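Local coordinates for membrane lipoprotein family protein (Aeropyrum pernix, PDB 4PEV) that binds adenosine and probably serves as the membrane-anchored solute-binding lipoprotein of an ABC transporter, at residues Thr227-Pro233 against Val254-Thr258; Met262-Val266 against Phe277-Gln281; Val57-Val61 against Gly119-Gln123; Phe201-Leu206 against Met222-Tyr226. All blocks are in the same frame, centred on the assembly; numbering follows the deposited sequence.

Contact 1: residues Thr227-Pro233 against Val254-Thr258; sequences TGRFDDP and VAGLT. With ADN (adenosine), chain F.
Phe-230 and Gly-256 meet at the adenosine pocket, on two loops that each follow a strand of the same sheet. The Phe-230 ring lays one face on the nucleoside, with adenosine C4 3.4 Å above the ring plane and over its centre. CG lies beside the backbone N (chi1 -81°), which swings the ring from its loop onto the ligand. The ring edge abuts the backbone of Ala-255. Gly-256 N donates to adenosine O5' over 2.7 Å, at an N-H...O angle of 152°. Gly-256 has positive phi, and a side chain there would run into adenosine N7. Replacing Phe-230 with a serine would probably leave that face of the adenine without its aromatic cover and open a gap beside Ala-255.

Thr-258 ties the loops together. Its OG1 donates to Arg-229 O at 2.9 Å, approaching from above the carbonyl plane. The same oxygen weakly accepts from Asp-232 N, 3.3 Å from OG1. Thr-258 N makes another weak bond, to Phe-230 O. Further out, Leu-257 CG packs on Pro-233 CG at 3.5 Å. On the solvent side Arg-229 forms salt bridges with Asp-231 and Asp-232; Asp-231 OD1 lies over the guanidinium face.

Asp-232 is the N-cap of helix 233-245, its OD1 bonded to Leu-235 N. Leu-198 of helix 196-214 packs on both Phe-230 and Val-254. Backbone bonds from Thr-227 to Ala-191 and from Val-254 to Val-190 fix both loops to strand 186-191.

Contact 2: residues Met262-Val266 against Phe277-Gln281; sequences MFNAV and FSIGQ
Helix 262-266 runs nearly antiparallel to strand 277-281, at 159° with an axis approach of 8.3 Å, and brings Phe-263 CA within 6.4 Å of Ser-278 CA. Ser-278 is the strand residue most covered by the helix. Three helix side chains close round it. Phe-263 comes with its ring edge: CD1 is 3.6 Å from Ser-278 CB, and CZ is 4.1 Å from Gly-280 CA. Its CG sits beside the backbone N (chi1 -72°), which carries the ring along the strand toward Gly-280. Residue 262 is a selenomethionine. Its chain bends at the last torsion, and the methyl CE comes to 3.9 Å from Ser-278 CB. Both methyls of Val-266 lie against Ser-278 OG from one side.

No direct hydrogen bond crosses the contact. One water bridges it instead: it donates to Phe-263 O at 3.1 Å and is hydrogen-bonded to Ser-278 OG at 2.9 Å. The buried hydroxyl thus has a polar partner among apolar neighbours. With a glycine in place of Phe-263, the side of Ser-278 and the surface of Gly-280 would probably lose their cover, leaving a gap between helix and strand.

His-259 meets the Phe-263 ring edge-to-face, and Ile-293 of the next strand touches it too. Strand 248-254, helix 258-271 and strand 277-282 form a beta-alpha-beta crossover, the repeating element of Rossmann-like lobes in periplasmic binding proteins.

Contact 3: residues Val57-Val61 against Gly119-Gln123; sequences VLFDV and GFLWQ. With ADN (adenosine), chain F.
Asp-60 and Leu-121 meet beside the six-membered ring of the bound adenine. Asp-60 OD2 lies 3.1 Å from adenosine N1, and Asp-60 is an adenosine-binding residue. Next to it, Val-61 CB approaches adenosine N6 at 3.7 Å.

The carboxylate is held from the other segment. Leu-121 N donates to Asp-60 OD2 at 3.2 Å, with an N-H...O angle of 146°; it meets the syn lone pair of OD2, on the side of the other carboxylate oxygen. The Leu-121 side chain crosses the carboxylate at about a right angle and lays its CB against both oxygens. Its CD1 then touches Val-61 CG2 at 3.8 Å. Below, Asp-60 OD1 sits over one face of the Trp-122 ring. The carboxylate and indole planes are only 19° apart, so the flat groups lie almost parallel. One oxygen therefore takes a backbone N-H while the other rests on an aromatic face. Gly-119 comes close to OD2, and any side chain there would collide with it.

A second shell sets the indole. Trp-122 CG lies beside its backbone N (chi1 -77°), which turns the ring back under Asp-60. Phe-59 O is near the ring plane at its edge, 3.2 Å from NE1. Leu-58 CG packs on Trp-122 CZ2 at 3.5 Å. Met-99 and Leu-103 of helix 99-108 add to this packing.

Both segments come at the C-terminal ends of neighbouring parallel strands, 54-59 and 114-118. That is where the Rossmann-like lobes of periplasmic binding proteins present their ligand-binding loops.

Contact 4: residues Phe201-Leu206 against Met222-Tyr226; sequences FHIGYL and MVWTY
His-202 and Tyr-226 share one polar atom, the hydroxyl of Tyr-404 in helix 401-412, which is hydrogen-bonded to both His-202 ND1 and Tyr-226 OH. This places a polar link at one border of a contact that has no hydrogen bond across its own segments.

The main interaction is aromatic. The His-202 imidazole stacks face-to-face on the five-membered ring of Trp-224, with centroids 3.8 Å apart and planes at 7°. His-202 CB stands over the indole's six-membered ring, 3.6 Å from its centroid, in a CH-pi contact. The reach comes from both sides: CG is anti to the backbone N in His-202 (chi1 -172°) and in Trp-224. Phe-201 CB meets the indole edge at CH2, 3.8 Å away, and Tyr-205 CD2 also reaches that edge.

Residue 222 is a selenomethionine whose chain is bent twice. Met-222 SE lies 3.6 Å from Tyr-205 CD2, in an oblique Met-aromatic contact. Its CE turns to the His-202 ring edge and touches Leu-206 CB at 3.6 Å.

The helix and strand run almost antiparallel within the unit 186-191, 196-214, 222-226. Phe-201 also touches adenosine on the pocket side. The chemistry implies cohesion by stacking and dispersion, while the bond to Tyr-404 probably fixes the rotation of the imidazole and keeps it flat on the indole.

How the contacts relate
Along the chain, contact 3 comes first: it closes the loop from strand 54-59 to the turn after strand 114-118. Contact 4 follows, then contact 1, then contact 2. All four are in series; none nests in or crosses another. Contact 3 belongs to the lobe built on the all-parallel sheet. The others belong to the mixed sheet: 4 and 2 each pack a helix on the strand after it, and 1 joins two loops at strand ends. Contacts 1 and 3 both touch adenosine and meet where Asp-231 packs on Val-61, bridging the lobes. Contact 4 touches contact 1 through Phe-201 and Val-254, and contact 2 through Phe-201 and Gln-281.

Contact 1: residues Thr227-Pro233 against Val254-Thr258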
loop_
_atom_site.group_PDB
_atom_site.type_symbol
_atom_site.label_atom_id
_atom_site.label_comp_id
_atom_site.label_asym_id
_atom_site.label_seq_id
_atom_site.Cartn_x
_atom_site.Cartn_y
_atom_site.Cartn_z
ATOM N N THR C 227 6.957 12.572 2.933
ATOM C CA THR C 227 8.204 12.952 2.276
ATOM C C THR C 227 7.913 13.753 1.018
ATOM O O THR C 227 8.736 14.556 0.589
ATOM C CB THR C 227 9.009 11.731 1.816
ATOM O OG1 THR C 227 8.263 11.029 0.809
ATOM C CG2 THR C 227 9.321 10.819 2.986
ATOM N N GLY C 228 6.765 13.496 0.408
ATOM C CA GLY C 228 6.330 14.249 -0.758
ATOM C C GLY C 228 6.664 13.580 -2.078
ATOM O O GLY C 228 6.257 14.047 -3.145
ATOM N N ARG C 229 7.410 12.487 -2.021
ATOM C CA ARG C 229 7.824 11.802 -3.226
ATOM C C ARG C 229 7.557 10.310 -3.052
ATOM O O ARG C 229 7.482 9.819 -1.929
ATOM C CB ARG C 229 9.293 12.157 -3.517
ATOM C CG ARG C 229 9.435 13.595 -4.050
ATOM C CD ARG C 229 10.851 14.169 -4.164
ATOM N NE ARG C 229 11.755 13.350 -4.983
ATOM C CZ ARG C 229 11.692 13.210 -6.311
ATOM N NH1 ARG C 229 10.765 13.837 -7.024
ATOM N NH2 ARG C 229 12.567 12.429 -6.940
ATOM N N PHE C 230 7.335 9.611 -4.160
ATOM C CA PHE C 230 7.187 8.144 -4.155
ATOM C C PHE C 230 8.400 7.428 -4.736
ATOM O O PHE C 230 8.464 6.209 -4.715
ATOM C CB PHE C 230 5.990 7.732 -4.984
ATOM C CG PHE C 230 4.688 7.859 -4.272
ATOM C CD1 PHE C 230 4.436 7.112 -3.132
ATOM C CD2 PHE C 230 3.683 8.692 -4.767
ATOM C CE1 PHE C 230 3.217 7.211 -2.480
ATOM C CE2 PHE C 230 2.472 8.796 -4.114
ATOM C CZ PHE C 230 2.236 8.052 -2.972
ATOM N N ASP C 231 9.370 8.189 -5.223
ATOM C CA ASP C 231 10.506 7.635 -5.952
ATOM C C ASP C 231 11.871 8.122 -5.419
ATOM O O ASP C 231 12.822 8.189 -6.176
ATOM C CB ASP C 231 10.366 8.026 -7.421
ATOM C CG ASP C 231 10.361 9.554 -7.634
ATOM O OD1 ASP C 231 10.098 10.335 -6.681
ATOM O OD2 ASP C 231 10.613 9.972 -8.780
ATOM N N ASP C 232 11.974 8.460 -4.134
ATOM C CA ASP C 232 13.226 8.969 -3.586
ATOM C C ASP C 232 13.690 8.156 -2.350
ATOM O O ASP C 232 13.505 8.581 -1.217
ATOM C CB ASP C 232 13.068 10.464 -3.268
ATOM C CG ASP C 232 14.414 11.191 -3.087
ATOM O OD1 ASP C 232 15.455 10.528 -2.849
ATOM O OD2 ASP C 232 14.427 12.442 -3.167
ATOM N N PRO C 233 14.299 6.984 -2.571
ATOM C CA PRO C 233 14.849 6.170 -1.476
ATOM C C PRO C 233 15.795 6.892 -0.500
ATOM O O PRO C 233 15.799 6.596 0.678
ATOM C CB PRO C 233 15.620 5.067 -2.212
ATOM C CG PRO C 233 14.949 4.937 -3.530
ATOM C CD PRO C 233 14.336 6.274 -3.862
ATOM N N VAL C 254 4.710 3.543 3.714
ATOM C CA VAL C 254 3.576 3.945 2.886
ATOM C C VAL C 254 4.008 4.926 1.775
ATOM O O VAL C 254 3.314 5.897 1.477
ATOM C CB VAL C 254 2.440 4.569 3.735
ATOM C CG1 VAL C 254 1.115 4.445 3.001
ATOM C CG2 VAL C 254 2.327 3.900 5.097
ATOM N N ALA C 255 5.116 4.619 1.112
ATOM C CA ALA C 255 5.750 5.566 0.199
ATOM C C ALA C 255 6.354 4.949 -1.072
ATOM O O ALA C 255 7.305 5.497 -1.634
ATOM C CB ALA C 255 6.818 6.329 0.965
ATOM N N GLY C 256 5.801 3.838 -1.550
ATOM C CA GLY C 256 6.390 3.134 -2.695
ATOM C C GLY C 256 7.901 2.914 -2.566
ATOM O O GLY C 256 8.410 2.471 -1.528
ATOM N N LEU C 257 8.624 3.257 -3.618
ATOM C CA LEU C 257 10.058 3.067 -3.644
ATOM C C LEU C 257 10.736 3.833 -2.512
ATOM O O LEU C 257 11.760 3.386 -1.978
ATOM C CB LEU C 257 10.626 3.532 -5.001
ATOM C CG LEU C 257 12.155 3.504 -5.159
ATOM C CD1 LEU C 257 12.721 2.114 -4.877
ATOM C CD2 LEU C 257 12.581 3.986 -6.530
ATOM N N THR C 258 10.176 4.991 -2.169
ATOM C CA THR C 258 10.771 5.853 -1.163
ATOM C C THR C 258 11.065 5.095 0.116
ATOM O O THR C 258 12.125 5.263 0.702
ATOM C CB THR C 258 9.881 7.076 -0.823
ATOM O OG1 THR C 258 9.510 7.765 -2.024
ATOM C CG2 THR C 258 10.612 8.052 0.102
HETATM O "O5'" ADN F . 3.455 2.491 -1.167
HETATM C "C5'" ADN F . 2.324 2.962 -0.409
HETATM C "C4'" ADN F . 1.167 3.532 -1.237
HETATM O "O4'" ADN F . 1.540 4.724 -1.932
HETATM C "C3'" ADN F . 0.583 2.635 -2.325
HETATM O "O3'" ADN F . -0.322 1.659 -1.797
HETATM C "C2'" ADN F . -0.082 3.649 -3.250
HETATM O "O2'" ADN F . -1.387 4.047 -2.809
HETATM C "C1'" ADN F . 0.852 4.828 -3.176
HETATM N N9 ADN F . 1.852 4.786 -4.260
HETATM C C8 ADN F . 2.988 4.052 -4.306
HETATM N N7 ADN F . 3.677 4.278 -5.456
HETATM C C5 ADN F . 2.963 5.188 -6.154
HETATM C C6 ADN F . 3.085 5.885 -7.453
HETATM N N6 ADN F . 4.142 5.638 -8.249
HETATM N N1 ADN F . 2.109 6.755 -7.814
HETATM C C2 ADN F . 1.037 7.004 -7.033
HETATM N N3 ADN F . 0.859 6.409 -5.846
HETATM C C4 ADN F . 1.762 5.512 -5.365
#

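Contact 2: residues Met262-Val266 against Phe277-Gln281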
loop_
_atom_site.group_PDB
_atom_site.type_symbol
_atom_site.label_atom_id
_atom_site.label_comp_id
_atom_site.label_asym_id
_atom_site.label_seq_id
_atom_site.Cartn_x
_atom_site.Cartn_y
_atom_site.Cartn_z
HETATM N N MSE C 262 13.654 3.693 3.890
HETATM C CA MSE C 262 13.220 3.459 5.254
HETATM C C MSE C 262 13.722 2.123 5.743
HETATM O O MSE C 262 14.285 2.038 6.823
HETATM C CB MSE C 262 11.699 3.509 5.290
HETATM C CG MSE C 262 11.152 3.491 6.701
HETATM SE SE MSE C 262 9.267 2.935 6.604
HETATM C CE MSE C 262 9.474 0.988 6.319
ATOM N N PHE C 263 13.520 1.075 4.945
ATOM C CA PHE C 263 13.968 -0.270 5.288
ATOM C C PHE C 263 15.442 -0.275 5.594
ATOM O O PHE C 263 15.882 -0.911 6.556
ATOM C CB PHE C 263 13.771 -1.245 4.137
ATOM C CG PHE C 263 12.347 -1.619 3.864
ATOM C CD1 PHE C 263 11.381 -1.595 4.857
ATOM C CD2 PHE C 263 11.989 -2.077 2.598
ATOM C CE1 PHE C 263 10.075 -1.972 4.573
ATOM C CE2 PHE C 263 10.693 -2.469 2.313
ATOM C CZ PHE C 263 9.732 -2.411 3.298
ATOM N N ASN C 264 16.211 0.418 4.766
ATOM C CA ASN C 264 17.647 0.452 4.958
ATOM C C ASN C 264 18.057 1.200 6.210
ATOM O O ASN C 264 19.043 0.855 6.820
ATOM C CB ASN C 264 18.338 1.001 3.724
ATOM C CG ASN C 264 18.171 0.090 2.527
ATOM O OD1 ASN C 264 18.110 -1.130 2.648
ATOM N ND2 ASN C 264 18.097 0.685 1.359
ATOM N N ALA C 265 17.281 2.194 6.613
ATOM C CA ALA C 265 17.565 2.942 7.830
ATOM C C ALA C 265 17.367 2.082 9.087
ATOM O O ALA C 265 18.146 2.186 10.058
ATOM C CB ALA C 265 16.685 4.179 7.891
ATOM N N VAL C 266 16.331 1.241 9.055
ATOM C CA VAL C 266 16.000 0.344 10.164
ATOM C C VAL C 266 17.027 -0.796 10.247
ATOM O O VAL C 266 17.325 -1.279 11.340
ATOM C CB VAL C 266 14.540 -0.200 10.038
ATOM C CG1 VAL C 266 14.182 -1.169 11.161
ATOM C CG2 VAL C 266 13.545 0.948 10.006
ATOM N N PHE C 277 11.648 -2.254 14.002
ATOM C CA PHE C 277 11.056 -3.103 12.974
ATOM C C PHE C 277 10.369 -2.292 11.888
ATOM O O PHE C 277 9.886 -1.194 12.146
ATOM C CB PHE C 277 10.042 -4.051 13.607
ATOM C CG PHE C 277 10.648 -5.020 14.574
ATOM C CD1 PHE C 277 11.228 -6.195 14.124
ATOM C CD2 PHE C 277 10.638 -4.759 15.938
ATOM C CE1 PHE C 277 11.796 -7.088 15.022
ATOM C CE2 PHE C 277 11.203 -5.648 16.839
ATOM C CZ PHE C 277 11.781 -6.813 16.377
ATOM N N SER C 278 10.328 -2.845 10.679
ATOM C CA SER C 278 9.677 -2.202 9.560
ATOM C C SER C 278 8.422 -2.989 9.199
ATOM O O SER C 278 8.305 -4.176 9.510
ATOM C CB SER C 278 10.619 -2.137 8.351
ATOM O OG SER C 278 11.759 -1.323 8.592
ATOM N N ILE C 279 7.491 -2.316 8.535
ATOM C CA ILE C 279 6.266 -2.930 8.039
ATOM C C ILE C 279 6.055 -2.614 6.545
ATOM O O ILE C 279 5.969 -1.448 6.150
ATOM C CB ILE C 279 5.052 -2.456 8.857
ATOM C CG1 ILE C 279 5.324 -2.711 10.356
ATOM C CG2 ILE C 279 3.773 -3.125 8.348
ATOM C CD1 ILE C 279 4.177 -2.383 11.303
ATOM N N GLY C 280 5.970 -3.669 5.730
ATOM C CA GLY C 280 5.863 -3.542 4.280
ATOM C C GLY C 280 4.480 -3.157 3.815
ATOM O O GLY C 280 3.510 -3.292 4.555
ATOM N N GLN C 281 4.387 -2.664 2.588
ATOM C CA GLN C 281 3.093 -2.319 2.015
ATOM C C GLN C 281 3.029 -2.669 0.534
ATOM O O GLN C 281 4.029 -2.552 -0.180
ATOM C CB GLN C 281 2.770 -0.831 2.239
ATOM C CG GLN C 281 1.403 -0.357 1.751
ATOM C CD GLN C 281 0.229 -1.189 2.272
ATOM O OE1 GLN C 281 0.138 -1.516 3.467
ATOM N NE2 GLN C 281 -0.689 -1.530 1.365
HETATM O O HOH W 1 13.771 -2.955 7.379
#

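Contact 3: residues Val57-Val61 against Gly119-Gln123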
loop_
_atom_site.group_PDB
_atom_site.type_symbol
_atom_site.label_atom_id
_atom_site.label_comp_id
_atom_site.label_asym_id
_atom_site.label_seq_id
_atom_site.Cartn_x
_atom_site.Cartn_y
_atom_site.Cartn_z
ATOM N N VAL C 57 0.009 -0.260 -20.038
ATOM C CA VAL C 57 0.077 0.002 -18.614
ATOM C C VAL C 57 0.923 1.231 -18.442
ATOM O O VAL C 57 2.089 1.277 -18.862
ATOM C CB VAL C 57 0.703 -1.143 -17.826
ATOM C CG1 VAL C 57 0.779 -0.769 -16.341
ATOM C CG2 VAL C 57 -0.105 -2.421 -18.023
ATOM N N LEU C 58 0.324 2.222 -17.809
ATOM C CA LEU C 58 0.818 3.567 -17.849
ATOM C C LEU C 58 1.035 3.963 -16.398
ATOM O O LEU C 58 0.085 4.188 -15.653
ATOM C CB LEU C 58 -0.218 4.429 -18.577
ATOM C CG LEU C 58 0.113 5.753 -19.276
ATOM C CD1 LEU C 58 1.541 5.853 -19.794
ATOM C CD2 LEU C 58 -0.876 5.995 -20.401
ATOM N N PHE C 59 2.298 3.978 -15.989
ATOM C CA PHE C 59 2.650 4.293 -14.630
ATOM C C PHE C 59 2.587 5.781 -14.361
ATOM O O PHE C 59 2.571 6.628 -15.258
ATOM C CB PHE C 59 4.041 3.750 -14.271
ATOM C CG PHE C 59 4.131 2.243 -14.305
ATOM C CD1 PHE C 59 3.396 1.464 -13.405
ATOM C CD2 PHE C 59 4.937 1.601 -15.243
ATOM C CE1 PHE C 59 3.467 0.067 -13.445
ATOM C CE2 PHE C 59 5.022 0.214 -15.283
ATOM C CZ PHE C 59 4.286 -0.556 -14.385
ATOM N N ASP C 60 2.552 6.073 -13.076
ATOM C CA ASP C 60 2.377 7.409 -12.575
ATOM C C ASP C 60 3.736 8.059 -12.559
ATOM O O ASP C 60 4.061 8.874 -13.399
ATOM C CB ASP C 60 1.823 7.324 -11.139
ATOM C CG ASP C 60 0.789 8.320 -10.877
ATOM O OD1 ASP C 60 0.505 9.085 -11.814
ATOM O OD2 ASP C 60 0.245 8.329 -9.760
ATOM N N VAL C 61 4.546 7.633 -11.604
ATOM C CA VAL C 61 5.745 8.339 -11.233
ATOM C C VAL C 61 6.928 7.435 -11.532
ATOM O O VAL C 61 7.776 7.758 -12.367
ATOM C CB VAL C 61 5.711 8.678 -9.726
ATOM C CG1 VAL C 61 7.022 9.307 -9.279
ATOM C CG2 VAL C 61 4.525 9.584 -9.414
ATOM N N GLY C 119 -2.188 4.731 -10.693
ATOM C CA GLY C 119 -1.925 5.717 -9.670
ATOM C C GLY C 119 -2.921 6.853 -9.686
ATOM O O GLY C 119 -3.445 7.234 -10.736
ATOM N N PHE C 120 -3.171 7.389 -8.501
ATOM C CA PHE C 120 -4.061 8.512 -8.318
ATOM C C PHE C 120 -3.776 9.704 -9.227
ATOM O O PHE C 120 -4.719 10.347 -9.677
ATOM C CB PHE C 120 -4.009 8.974 -6.854
ATOM C CG PHE C 120 -4.718 10.264 -6.614
ATOM C CD1 PHE C 120 -6.112 10.296 -6.536
ATOM C CD2 PHE C 120 -4.005 11.453 -6.524
ATOM C CE1 PHE C 120 -6.776 11.494 -6.349
ATOM C CE2 PHE C 120 -4.661 12.652 -6.341
ATOM C CZ PHE C 120 -6.048 12.671 -6.250
ATOM N N LEU C 121 -2.506 10.025 -9.490
ATOM C CA LEU C 121 -2.184 11.248 -10.238
ATOM C C LEU C 121 -2.740 11.288 -11.664
ATOM O O LEU C 121 -2.772 12.356 -12.292
ATOM C CB LEU C 121 -0.682 11.497 -10.292
ATOM C CG LEU C 121 0.115 11.630 -8.987
ATOM C CD1 LEU C 121 1.560 11.988 -9.317
ATOM C CD2 LEU C 121 -0.493 12.673 -8.056
ATOM N N TRP C 122 -3.170 10.132 -12.167
ATOM C CA TRP C 122 -3.844 10.021 -13.465
ATOM C C TRP C 122 -5.304 10.495 -13.473
ATOM O O TRP C 122 -5.910 10.615 -14.529
ATOM C CB TRP C 122 -3.818 8.558 -13.927
ATOM C CG TRP C 122 -2.507 8.126 -14.470
ATOM C CD1 TRP C 122 -1.686 7.168 -13.965
ATOM C CD2 TRP C 122 -1.857 8.643 -15.636
ATOM N NE1 TRP C 122 -0.561 7.060 -14.741
ATOM C CE2 TRP C 122 -0.643 7.948 -15.778
ATOM C CE3 TRP C 122 -2.194 9.623 -16.583
ATOM C CZ2 TRP C 122 0.240 8.198 -16.817
ATOM C CZ3 TRP C 122 -1.322 9.866 -17.628
ATOM C CH2 TRP C 122 -0.116 9.163 -17.735
ATOM N N GLN C 123 -5.866 10.750 -12.301
ATOM C CA GLN C 123 -7.279 11.070 -12.180
ATOM C C GLN C 123 -7.634 12.394 -12.829
ATOM O O GLN C 123 -8.631 12.493 -13.514
ATOM C CB GLN C 123 -7.674 11.127 -10.721
ATOM C CG GLN C 123 -9.152 11.006 -10.503
ATOM C CD GLN C 123 -9.530 11.421 -9.109
ATOM O OE1 GLN C 123 -9.406 10.653 -8.152
ATOM N NE2 GLN C 123 -9.979 12.652 -8.982
HETATM O "O5'" ADN F . 3.455 2.491 -1.167
HETATM C "C5'" ADN F . 2.324 2.962 -0.409
HETATM C "C4'" ADN F . 1.167 3.532 -1.237
HETATM O "O4'" ADN F . 1.540 4.724 -1.932
HETATM C "C3'" ADN F . 0.583 2.635 -2.325
HETATM O "O3'" ADN F . -0.322 1.659 -1.797
HETATM C "C2'" ADN F . -0.082 3.649 -3.250
HETATM O "O2'" ADN F . -1.387 4.047 -2.809
HETATM C "C1'" ADN F . 0.852 4.828 -3.176
HETATM N N9 ADN F . 1.852 4.786 -4.260
HETATM C C8 ADN F . 2.988 4.052 -4.306
HETATM N N7 ADN F . 3.677 4.278 -5.456
HETATM C C5 ADN F . 2.963 5.188 -6.154
HETATM C C6 ADN F . 3.085 5.885 -7.453
HETATM N N6 ADN F . 4.142 5.638 -8.249
HETATM N N1 ADN F . 2.109 6.755 -7.814
HETATM C C2 ADN F . 1.037 7.004 -7.033
HETATM N N3 ADN F . 0.859 6.409 -5.846
HETATM C C4 ADN F . 1.762 5.512 -5.365
#

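Contact 4: residues Phe201-Leu206 against Met222-Tyr226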
loop_
_atom_site.group_PDB
_atom_site.type_symbol
_atom_site.label_atom_id
_atom_site.label_comp_id
_atom_site.label_asym_id
_atom_site.label_seq_id
_atom_site.Cartn_x
_atom_site.Cartn_y
_atom_site.Cartn_z
ATOM N N PHE C 201 -4.765 5.669 4.335
ATOM C CA PHE C 201 -3.743 4.950 5.101
ATOM C C PHE C 201 -3.579 5.637 6.442
ATOM O O PHE C 201 -3.718 5.001 7.478
ATOM C CB PHE C 201 -2.372 4.908 4.382
ATOM C CG PHE C 201 -2.248 3.815 3.343
ATOM C CD1 PHE C 201 -2.099 2.491 3.720
ATOM C CD2 PHE C 201 -2.260 4.113 1.979
ATOM C CE1 PHE C 201 -1.967 1.487 2.761
ATOM C CE2 PHE C 201 -2.138 3.114 1.023
ATOM C CZ PHE C 201 -1.986 1.801 1.413
ATOM N N HIS C 202 -3.295 6.939 6.406
ATOM C CA HIS C 202 -3.030 7.702 7.618
ATOM C C HIS C 202 -4.161 7.511 8.606
ATOM O O HIS C 202 -3.944 7.033 9.717
ATOM C CB HIS C 202 -2.842 9.187 7.317
ATOM C CG HIS C 202 -2.377 9.981 8.495
ATOM N ND1 HIS C 202 -2.172 11.340 8.436
ATOM C CD2 HIS C 202 -2.077 9.613 9.765
ATOM C CE1 HIS C 202 -1.754 11.776 9.614
ATOM N NE2 HIS C 202 -1.695 10.750 10.440
ATOM N N ILE C 203 -5.371 7.858 8.200
ATOM C CA ILE C 203 -6.538 7.698 9.062
ATOM C C ILE C 203 -6.646 6.294 9.645
ATOM O O ILE C 203 -6.928 6.143 10.817
ATOM C CB ILE C 203 -7.837 8.023 8.295
ATOM C CG1 ILE C 203 -7.975 9.537 8.138
ATOM C CG2 ILE C 203 -9.059 7.430 8.989
ATOM C CD1 ILE C 203 -9.051 9.935 7.156
ATOM N N GLY C 204 -6.451 5.274 8.829
ATOM C CA GLY C 204 -6.604 3.904 9.300
ATOM C C GLY C 204 -5.507 3.500 10.263
ATOM O O GLY C 204 -5.741 2.746 11.202
ATOM N N TYR C 205 -4.306 4.011 10.029
ATOM C CA TYR C 205 -3.150 3.649 10.818
ATOM C C TYR C 205 -3.268 4.252 12.205
ATOM O O TYR C 205 -3.051 3.564 13.190
ATOM C CB TYR C 205 -1.868 4.105 10.105
ATOM C CG TYR C 205 -0.566 3.689 10.763
ATOM C CD1 TYR C 205 -0.292 2.347 11.052
ATOM C CD2 TYR C 205 0.411 4.635 11.074
ATOM C CE1 TYR C 205 0.910 1.962 11.641
ATOM C CE2 TYR C 205 1.618 4.257 11.660
ATOM C CZ TYR C 205 1.859 2.921 11.938
ATOM O OH TYR C 205 3.046 2.567 12.527
ATOM N N LEU C 206 -3.610 5.534 12.272
ATOM C CA LEU C 206 -3.841 6.221 13.545
ATOM C C LEU C 206 -5.024 5.626 14.285
ATOM O O LEU C 206 -4.975 5.406 15.495
ATOM C CB LEU C 206 -4.121 7.700 13.306
ATOM C CG LEU C 206 -4.269 8.615 14.525
ATOM C CD1 LEU C 206 -3.100 8.534 15.501
ATOM C CD2 LEU C 206 -4.439 10.042 14.035
HETATM N N MSE C 222 2.292 8.087 17.721
HETATM C CA MSE C 222 2.475 7.789 16.300
HETATM C C MSE C 222 2.900 9.023 15.551
HETATM O O MSE C 222 2.318 10.089 15.697
HETATM C CB MSE C 222 1.208 7.219 15.668
HETATM C CG MSE C 222 1.512 6.515 14.337
HETATM SE SE MSE C 222 1.366 7.690 12.732
HETATM C CE MSE C 222 -0.602 7.801 12.648
ATOM N N VAL C 223 3.931 8.867 14.730
ATOM C CA VAL C 223 4.493 9.965 13.961
ATOM C C VAL C 223 4.410 9.624 12.494
ATOM O O VAL C 223 4.973 8.624 12.039
ATOM C CB VAL C 223 5.957 10.216 14.330
ATOM C CG1 VAL C 223 6.563 11.302 13.434
ATOM C CG2 VAL C 223 6.045 10.576 15.814
ATOM N N TRP C 224 3.701 10.471 11.761
ATOM C CA TRP C 224 3.464 10.278 10.349
ATOM C C TRP C 224 4.150 11.392 9.589
ATOM O O TRP C 224 3.883 12.555 9.841
ATOM C CB TRP C 224 1.976 10.321 10.095
ATOM C CG TRP C 224 1.609 10.172 8.691
ATOM C CD1 TRP C 224 1.651 11.132 7.726
ATOM C CD2 TRP C 224 1.108 8.995 8.068
ATOM N NE1 TRP C 224 1.190 10.627 6.539
ATOM C CE2 TRP C 224 0.854 9.313 6.718
ATOM C CE3 TRP C 224 0.855 7.698 8.519
ATOM C CZ2 TRP C 224 0.361 8.380 5.806
ATOM C CZ3 TRP C 224 0.359 6.773 7.617
ATOM C CH2 TRP C 224 0.114 7.121 6.271
ATOM N N THR C 225 5.035 11.028 8.664
ATOM C CA THR C 225 5.756 11.990 7.843
ATOM C C THR C 225 5.538 11.783 6.340
ATOM O O THR C 225 5.929 10.748 5.768
ATOM C CB THR C 225 7.263 11.931 8.137
ATOM O OG1 THR C 225 7.459 11.947 9.553
ATOM C CG2 THR C 225 7.992 13.121 7.498
ATOM N N TYR C 226 4.914 12.777 5.705
ATOM C CA TYR C 226 4.944 12.898 4.255
ATOM C C TYR C 226 6.333 13.351 3.814
ATOM O O TYR C 226 6.832 14.362 4.291
ATOM C CB TYR C 226 3.908 13.897 3.781
ATOM C CG TYR C 226 2.505 13.377 3.885
ATOM C CD1 TYR C 226 2.082 12.295 3.100
ATOM C CD2 TYR C 226 1.594 13.953 4.763
ATOM C CE1 TYR C 226 0.788 11.812 3.181
ATOM C CE2 TYR C 226 0.304 13.479 4.859
ATOM C CZ TYR C 226 -0.102 12.410 4.072
ATOM O OH TYR C 226 -1.402 11.942 4.178
#